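Fusolin (Anomala cuprea entomopoxvirus, PDB 4YN1) forms the crystalline spindles that enhance the virulence of this insect poxvirus, and probably acts on chitin through its lytic polysaccharide monooxygenase-like domain. Local coordinates at residues P119-E125 / D230-R236; N127-I132 / P201-R205. All coordinates share one frame; numbering follows the deposited sequence.

Contact 1: residues P119-E125 / D230-R236; sequences PTVIPLE and DAVFANR. With EDO (1,2-ethanediol), chain C; EDO (1,2-ethanediol), chain E.
The ring of Phe233 has the carbonyl oxygen of Ile122 at its edge, near the ring plane. Leu124 crosses the phenylalanine side chain at about a right angle, and its CD2 comes obliquely to 3.5 Å from Phe233 CD1. Ile122 lies alongside the ring, with CG2 3.7 Å from Phe233 CE1. With CG1 beside the backbone N (chi1 -58°), CG2 is the branch set against the ring. The second flat group is the guanidinium of Arg236. Glu125 O sits at its edge and takes a hydrogen bond from Arg236 NH1 at 2.9 Å, on a lone pair in the carbonyl plane. The arginine chain is extended from CG to NE, which carries NH1 to that oxygen. The Glu125 carboxylate is near enough to add a probable weak charge attraction, but no N-H points at it.

Five backbone hydrogen bonds join the strands in a parallel ladder, from Thr120 N to Asp230 O through to Leu124 N to Ala234 O. The bond from Ile122 N to Val232 O is nearly straight, at 2.8 Å. Val121, Pro123, Val232 and Ala234 lie on the face turned from Phe233. Pro119, just before the strand, sets CG 3.6 Å from Val232 CG1. One ethanediol, probably from the crystallisation liquor, accepts from Asn235 N and ND2 through O2 and donates to Phe233 O through O1. Asn235 OD1 is hydrogen-bonded to the Tyr204 hydroxyl.

Strand 120-123 pairs with the end of strand 223-234 in the mixed sheet. Strand 209-217 also pairs with strand 223-234, and Phe209 meets the Phe233 ring. Ile122, Leu124 and Phe233 pack on strand 131-140 of the other sheet, while Asp230 forms a salt bridge with Arg10.

Contact 2: residues N127-I132 / P201-R205; sequences NFVNTI and PVPYR
Three backbone hydrogen bonds tie residues 130-132 to 202-204, where strands 131-140 and 194-203 of the antiparallel sheet meet. Ile132 and Val202 form a hydrogen-bonded pair, with Ile132 N 2.8 Å from Val202 O and Val202 N 3.0 Å from Ile132 O. Both side chains touch Phe233 of the other sheet. Thr131 and Pro203 form the next, non-hydrogen-bonded pair. Beyond it, Tyr204 N donates to Asn130 O at 2.9 Å. Asn130 O also receives a CA-H...O contact from Pro203.

The apolar contacts flank this ladder. Thr131 CG2 lies tight against Pro201 CB, at 3.3 Å. Ile132 CD1 lies at the edge of the Tyr204 ring, near its plane, and 3.9 Å from Tyr204 CB.

Three oxygens of the 127-130 loop lie beside the tyrosine. Its CG is anti to the backbone N (chi1 172°), and the ring extends along this loop. Asn127 O approaches Tyr204 CE2 obliquely at 3.5 Å. Val129 O and Asn130 OD1 lie near its CB, and the Asn130 amide is turned 33° from the ring plane.

The tyrosine hydroxyl is hydrogen-bonded to Asn235 OD1, and Asn127 OD1 accepts from Arg236 N. The loop oxygens thus pack against carbons of the tyrosine, whose polar bonding is through its backbone and OH.

Overall arrangement
Contacts 1 and 2 lie on the same side of the chain's centre, with their own centres 10 Å apart. Contact 1 belongs to the mixed sheet, and contact 2 to the antiparallel four-stranded sheet. Along the chain the segments come in the order 119-125, 127-132, 201-205, 230-236, so contact 2 is nested inside the loop closed by contact 1. The chain passes from strand 120-123 in one sheet directly to strand 131-140 in the other. Two polar links run between the contacts, and Asn235 CA packs against Asn127 OD1. They join the loops that extend beyond strands of the two sheets, where the chain leaves strand 223-234.

Contact 1: residues P119-E125 / D230-R236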
loop_
_atom_site.group_PDB
_atom_site.type_symbol
_atom_site.label_atom_id
_atom_site.label_comp_id
_atom_site.label_asym_id
_atom_site.label_seq_id
_atom_site.Cartn_x
_atom_site.Cartn_y
_atom_site.Cartn_z
ATOM N N PRO A 119 -3.027 -7.378 5.784
ATOM C CA PRO A 119 -1.686 -6.852 6.015
ATOM C C PRO A 119 -0.610 -7.934 6.018
ATOM O O PRO A 119 -0.866 -9.125 6.220
ATOM C CB PRO A 119 -1.805 -6.252 7.430
ATOM C CG PRO A 119 -2.721 -7.215 8.118
ATOM C CD PRO A 119 -3.705 -7.699 7.069
ATOM N N THR A 120 0.612 -7.488 5.867
ATOM C CA THR A 120 1.796 -8.301 6.140
ATOM C C THR A 120 1.893 -8.315 7.672
ATOM O O THR A 120 1.909 -7.240 8.284
ATOM C CB THR A 120 3.040 -7.694 5.539
ATOM O OG1 THR A 120 2.983 -7.889 4.107
ATOM C CG2 THR A 120 4.333 -8.300 6.115
ATOM N N VAL A 121 1.913 -9.498 8.288
ATOM C CA VAL A 121 2.052 -9.654 9.760
ATOM C C VAL A 121 3.521 -9.752 10.136
ATOM O O VAL A 121 4.167 -10.728 9.773
ATOM C CB VAL A 121 1.247 -10.876 10.256
ATOM C CG1 VAL A 121 1.359 -11.043 11.768
ATOM C CG2 VAL A 121 -0.204 -10.768 9.845
ATOM N N ILE A 122 4.041 -8.752 10.903
ATOM C CA ILE A 122 5.441 -8.662 11.321
ATOM C C ILE A 122 5.547 -9.082 12.777
ATOM O O ILE A 122 5.073 -8.370 13.654
ATOM C CB ILE A 122 5.971 -7.244 11.084
ATOM C CG1 ILE A 122 5.814 -6.876 9.577
ATOM C CG2 ILE A 122 7.436 -7.160 11.554
ATOM C CD1 ILE A 122 5.944 -5.436 9.256
ATOM N N PRO A 123 6.137 -10.255 13.050
ATOM C CA PRO A 123 6.176 -10.751 14.429
ATOM C C PRO A 123 7.212 -10.006 15.235
ATOM O O PRO A 123 8.216 -9.649 14.689
ATOM C CB PRO A 123 6.548 -12.235 14.248
ATOM C CG PRO A 123 7.381 -12.245 13.039
ATOM C CD PRO A 123 6.735 -11.236 12.114
ATOM N N LEU A 124 6.933 -9.696 16.504
ATOM C CA LEU A 124 7.889 -9.002 17.353
ATOM C C LEU A 124 8.569 -10.014 18.272
ATOM O O LEU A 124 7.906 -10.883 18.803
ATOM C CB LEU A 124 7.167 -7.970 18.247
ATOM C CG LEU A 124 6.422 -6.852 17.522
ATOM C CD1 LEU A 124 5.778 -5.926 18.475
ATOM C CD2 LEU A 124 7.328 -6.069 16.611
ATOM N N GLU A 125 9.831 -9.835 18.549
ATOM C CA GLU A 125 10.501 -10.679 19.541
ATOM C C GLU A 125 10.407 -9.999 20.917
ATOM O O GLU A 125 10.468 -10.680 21.933
ATOM C CB GLU A 125 11.966 -10.900 19.162
ATOM C CG GLU A 125 12.683 -11.850 20.108
ATOM C CD GLU A 125 13.962 -12.452 19.567
ATOM O OE1 GLU A 125 14.794 -11.692 19.022
ATOM O OE2 GLU A 125 14.144 -13.682 19.712
ATOM N N ASP A 230 0.048 -2.382 3.420
ATOM C CA ASP A 230 -0.677 -2.750 4.632
ATOM C C ASP A 230 0.202 -3.625 5.514
ATOM O O ASP A 230 0.728 -4.655 5.067
ATOM C CB ASP A 230 -2.007 -3.441 4.282
ATOM C CG ASP A 230 -2.914 -2.512 3.455
ATOM O OD1 ASP A 230 -3.284 -1.434 3.965
ATOM O OD2 ASP A 230 -3.212 -2.845 2.276
ATOM N N ALA A 231 0.266 -3.273 6.802
ATOM C CA ALA A 231 1.065 -4.037 7.770
ATOM C C ALA A 231 0.485 -3.991 9.181
ATOM O O ALA A 231 -0.323 -3.127 9.509
ATOM C CB ALA A 231 2.495 -3.503 7.764
ATOM N N VAL A 232 0.909 -4.924 9.998
ATOM C CA VAL A 232 0.543 -4.999 11.419
ATOM C C VAL A 232 1.632 -5.761 12.147
ATOM O O VAL A 232 2.221 -6.691 11.589
ATOM C CB VAL A 232 -0.864 -5.686 11.579
ATOM C CG1 VAL A 232 -0.821 -7.168 11.213
ATOM C CG2 VAL A 232 -1.409 -5.486 12.981
ATOM N N PHE A 233 1.881 -5.399 13.394
ATOM C CA PHE A 233 2.814 -6.124 14.216
ATOM C C PHE A 233 2.068 -7.159 15.028
ATOM O O PHE A 233 0.970 -6.895 15.516
ATOM C CB PHE A 233 3.579 -5.188 15.165
ATOM C CG PHE A 233 4.533 -4.264 14.468
ATOM C CD1 PHE A 233 5.646 -4.761 13.806
ATOM C CD2 PHE A 233 4.324 -2.891 14.466
ATOM C CE1 PHE A 233 6.535 -3.902 13.164
ATOM C CE2 PHE A 233 5.205 -2.038 13.807
ATOM C CZ PHE A 233 6.308 -2.548 13.168
ATOM N N ALA A 234 2.637 -8.346 15.163
ATOM C CA ALA A 234 2.076 -9.350 16.060
ATOM C C ALA A 234 2.881 -9.302 17.367
ATOM O O ALA A 234 4.053 -9.689 17.417
ATOM C CB ALA A 234 2.119 -10.752 15.436
ATOM N N ASN A 235 2.239 -8.819 18.438
ATOM C CA ASN A 235 2.863 -8.744 19.759
ATOM C C ASN A 235 3.104 -10.150 20.245
ATOM O O ASN A 235 2.284 -11.033 19.989
ATOM C CB ASN A 235 2.007 -7.955 20.743
ATOM C CG ASN A 235 2.102 -6.461 20.507
ATOM O OD1 ASN A 235 2.964 -5.773 21.043
ATOM N ND2 ASN A 235 1.279 -5.934 19.648
ATOM N N ARG A 236 4.227 -10.377 20.890
ATOM C CA ARG A 236 4.580 -11.705 21.383
ATOM C C ARG A 236 3.661 -12.032 22.568
ATOM O O ARG A 236 3.474 -11.175 23.440
ATOM C CB ARG A 236 6.031 -11.711 21.845
ATOM C CG ARG A 236 6.605 -13.070 22.075
ATOM C CD ARG A 236 8.094 -12.950 22.289
ATOM N NE ARG A 236 8.738 -14.260 22.329
ATOM C CZ ARG A 236 10.039 -14.458 22.508
ATOM N NH1 ARG A 236 10.862 -13.425 22.670
ATOM N NH2 ARG A 236 10.531 -15.690 22.529
HETATM C C1 EDO C . -1.809 -6.471 16.966
HETATM O O1 EDO C . -0.779 -5.509 17.077
HETATM C C2 EDO C . -1.828 -7.354 18.243
HETATM O O2 EDO C . -0.565 -8.003 18.421
HETATM C C1 EDO E . 11.606 -5.930 17.454
HETATM O O1 EDO E . 10.707 -6.366 18.475
HETATM C C2 EDO E . 11.353 -6.682 16.137
HETATM O O2 EDO E . 11.163 -8.051 16.434
HETATM O O HOH W 1 1.765 -5.870 2.941
HETATM O O HOH W 2 5.597 -12.655 17.851
#

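Contact 2: residues N127-I132 / P201-R205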
loop_
_atom_site.group_PDB
_atom_site.type_symbol
_atom_site.label_atom_id
_atom_site.label_comp_id
_atom_site.label_asym_id
_atom_site.label_seq_id
_atom_site.Cartn_x
_atom_site.Cartn_y
_atom_site.Cartn_z
ATOM N N ASN A 127 8.014 -6.758 22.777
ATOM C CA ASN A 127 6.871 -5.840 22.635
ATOM C C ASN A 127 7.105 -4.410 23.096
ATOM O O ASN A 127 6.253 -3.559 22.834
ATOM C CB ASN A 127 5.658 -6.384 23.362
ATOM C CG ASN A 127 5.227 -7.715 22.866
ATOM O OD1 ASN A 127 5.481 -8.050 21.726
ATOM N ND2 ASN A 127 4.574 -8.504 23.709
ATOM N N PHE A 128 8.221 -4.148 23.786
ATOM C CA PHE A 128 8.534 -2.814 24.335
ATOM C C PHE A 128 9.373 -1.925 23.449
ATOM O O PHE A 128 9.475 -0.744 23.713
ATOM C CB PHE A 128 9.226 -2.975 25.681
ATOM C CG PHE A 128 8.302 -3.557 26.706
ATOM C CD1 PHE A 128 8.185 -4.934 26.855
ATOM C CD2 PHE A 128 7.454 -2.740 27.439
ATOM C CE1 PHE A 128 7.215 -5.476 27.709
ATOM C CE2 PHE A 128 6.607 -3.280 28.405
ATOM C CZ PHE A 128 6.458 -4.643 28.500
ATOM N N VAL A 129 9.938 -2.465 22.402
ATOM C CA VAL A 129 10.747 -1.700 21.445
ATOM C C VAL A 129 9.890 -0.755 20.623
ATOM O O VAL A 129 8.797 -1.139 20.233
ATOM C CB VAL A 129 11.577 -2.671 20.581
ATOM C CG1 VAL A 129 10.701 -3.468 19.666
ATOM C CG2 VAL A 129 12.625 -1.934 19.763
ATOM N N ASN A 130 10.320 0.494 20.439
ATOM C CA ASN A 130 9.505 1.476 19.732
ATOM C C ASN A 130 9.875 1.717 18.277
ATOM O O ASN A 130 9.151 2.449 17.592
ATOM C CB ASN A 130 9.396 2.780 20.525
ATOM C CG ASN A 130 8.118 2.881 21.301
ATOM O OD1 ASN A 130 7.234 1.980 21.310
ATOM N ND2 ASN A 130 7.966 4.000 21.948
ATOM N N THR A 131 11.004 1.177 17.821
ATOM C CA THR A 131 11.397 1.274 16.404
ATOM C C THR A 131 11.773 -0.097 15.960
ATOM O O THR A 131 12.641 -0.719 16.581
ATOM C CB THR A 131 12.554 2.260 16.195
ATOM O OG1 THR A 131 12.167 3.484 16.776
ATOM C CG2 THR A 131 12.866 2.500 14.725
ATOM N N ILE A 132 11.127 -0.576 14.885
ATOM C CA ILE A 132 11.367 -1.885 14.342
ATOM C C ILE A 132 11.985 -1.699 12.961
ATOM O O ILE A 132 11.298 -1.260 12.065
ATOM C CB ILE A 132 10.086 -2.728 14.285
ATOM C CG1 ILE A 132 9.549 -2.985 15.727
ATOM C CG2 ILE A 132 10.375 -4.054 13.583
ATOM C CD1 ILE A 132 8.570 -2.055 16.183
ATOM N N PRO A 201 13.048 2.520 9.576
ATOM C CA PRO A 201 12.739 2.421 11.028
ATOM C C PRO A 201 11.250 2.631 11.237
ATOM O O PRO A 201 10.761 3.758 11.242
ATOM C CB PRO A 201 13.575 3.549 11.653
ATOM C CG PRO A 201 13.769 4.537 10.568
ATOM C CD PRO A 201 13.598 3.845 9.231
ATOM N N VAL A 202 10.515 1.536 11.365
ATOM C CA VAL A 202 9.062 1.621 11.485
ATOM C C VAL A 202 8.707 1.789 12.957
ATOM O O VAL A 202 9.114 0.948 13.761
ATOM C CB VAL A 202 8.381 0.379 10.871
ATOM C CG1 VAL A 202 6.860 0.473 11.012
ATOM C CG2 VAL A 202 8.762 0.244 9.399
ATOM N N PRO A 203 7.936 2.837 13.323
ATOM C CA PRO A 203 7.536 3.000 14.713
ATOM C C PRO A 203 6.568 1.898 15.126
ATOM O O PRO A 203 5.741 1.413 14.333
ATOM C CB PRO A 203 6.869 4.397 14.722
ATOM C CG PRO A 203 6.336 4.571 13.375
ATOM C CD PRO A 203 7.368 3.913 12.490
ATOM N N TYR A 204 6.694 1.467 16.356
ATOM C CA TYR A 204 5.804 0.466 16.898
ATOM C C TYR A 204 4.349 0.926 16.814
ATOM O O TYR A 204 4.040 2.088 17.042
ATOM C CB TYR A 204 6.161 0.168 18.357
ATOM C CG TYR A 204 5.163 -0.719 19.063
ATOM C CD1 TYR A 204 4.018 -0.186 19.653
ATOM C CD2 TYR A 204 5.388 -2.080 19.202
ATOM C CE1 TYR A 204 3.086 -1.006 20.288
ATOM C CE2 TYR A 204 4.469 -2.903 19.849
ATOM C CZ TYR A 204 3.357 -2.353 20.447
ATOM O OH TYR A 204 2.450 -3.195 21.041
ATOM N N ARG A 205 3.469 -0.040 16.588
ATOM C CA ARG A 205 2.025 0.130 16.551
ATOM C C ARG A 205 1.387 -1.100 17.141
ATOM O O ARG A 205 1.895 -2.194 16.928
ATOM C CB ARG A 205 1.562 0.248 15.088
ATOM C CG ARG A 205 2.048 1.500 14.341
ATOM C CD ARG A 205 1.285 2.702 14.788
ATOM N NE ARG A 205 1.733 3.927 14.142
ATOM C CZ ARG A 205 2.668 4.751 14.603
ATOM N NH1 ARG A 205 3.329 4.466 15.728
ATOM N NH2 ARG A 205 2.950 5.870 13.952
#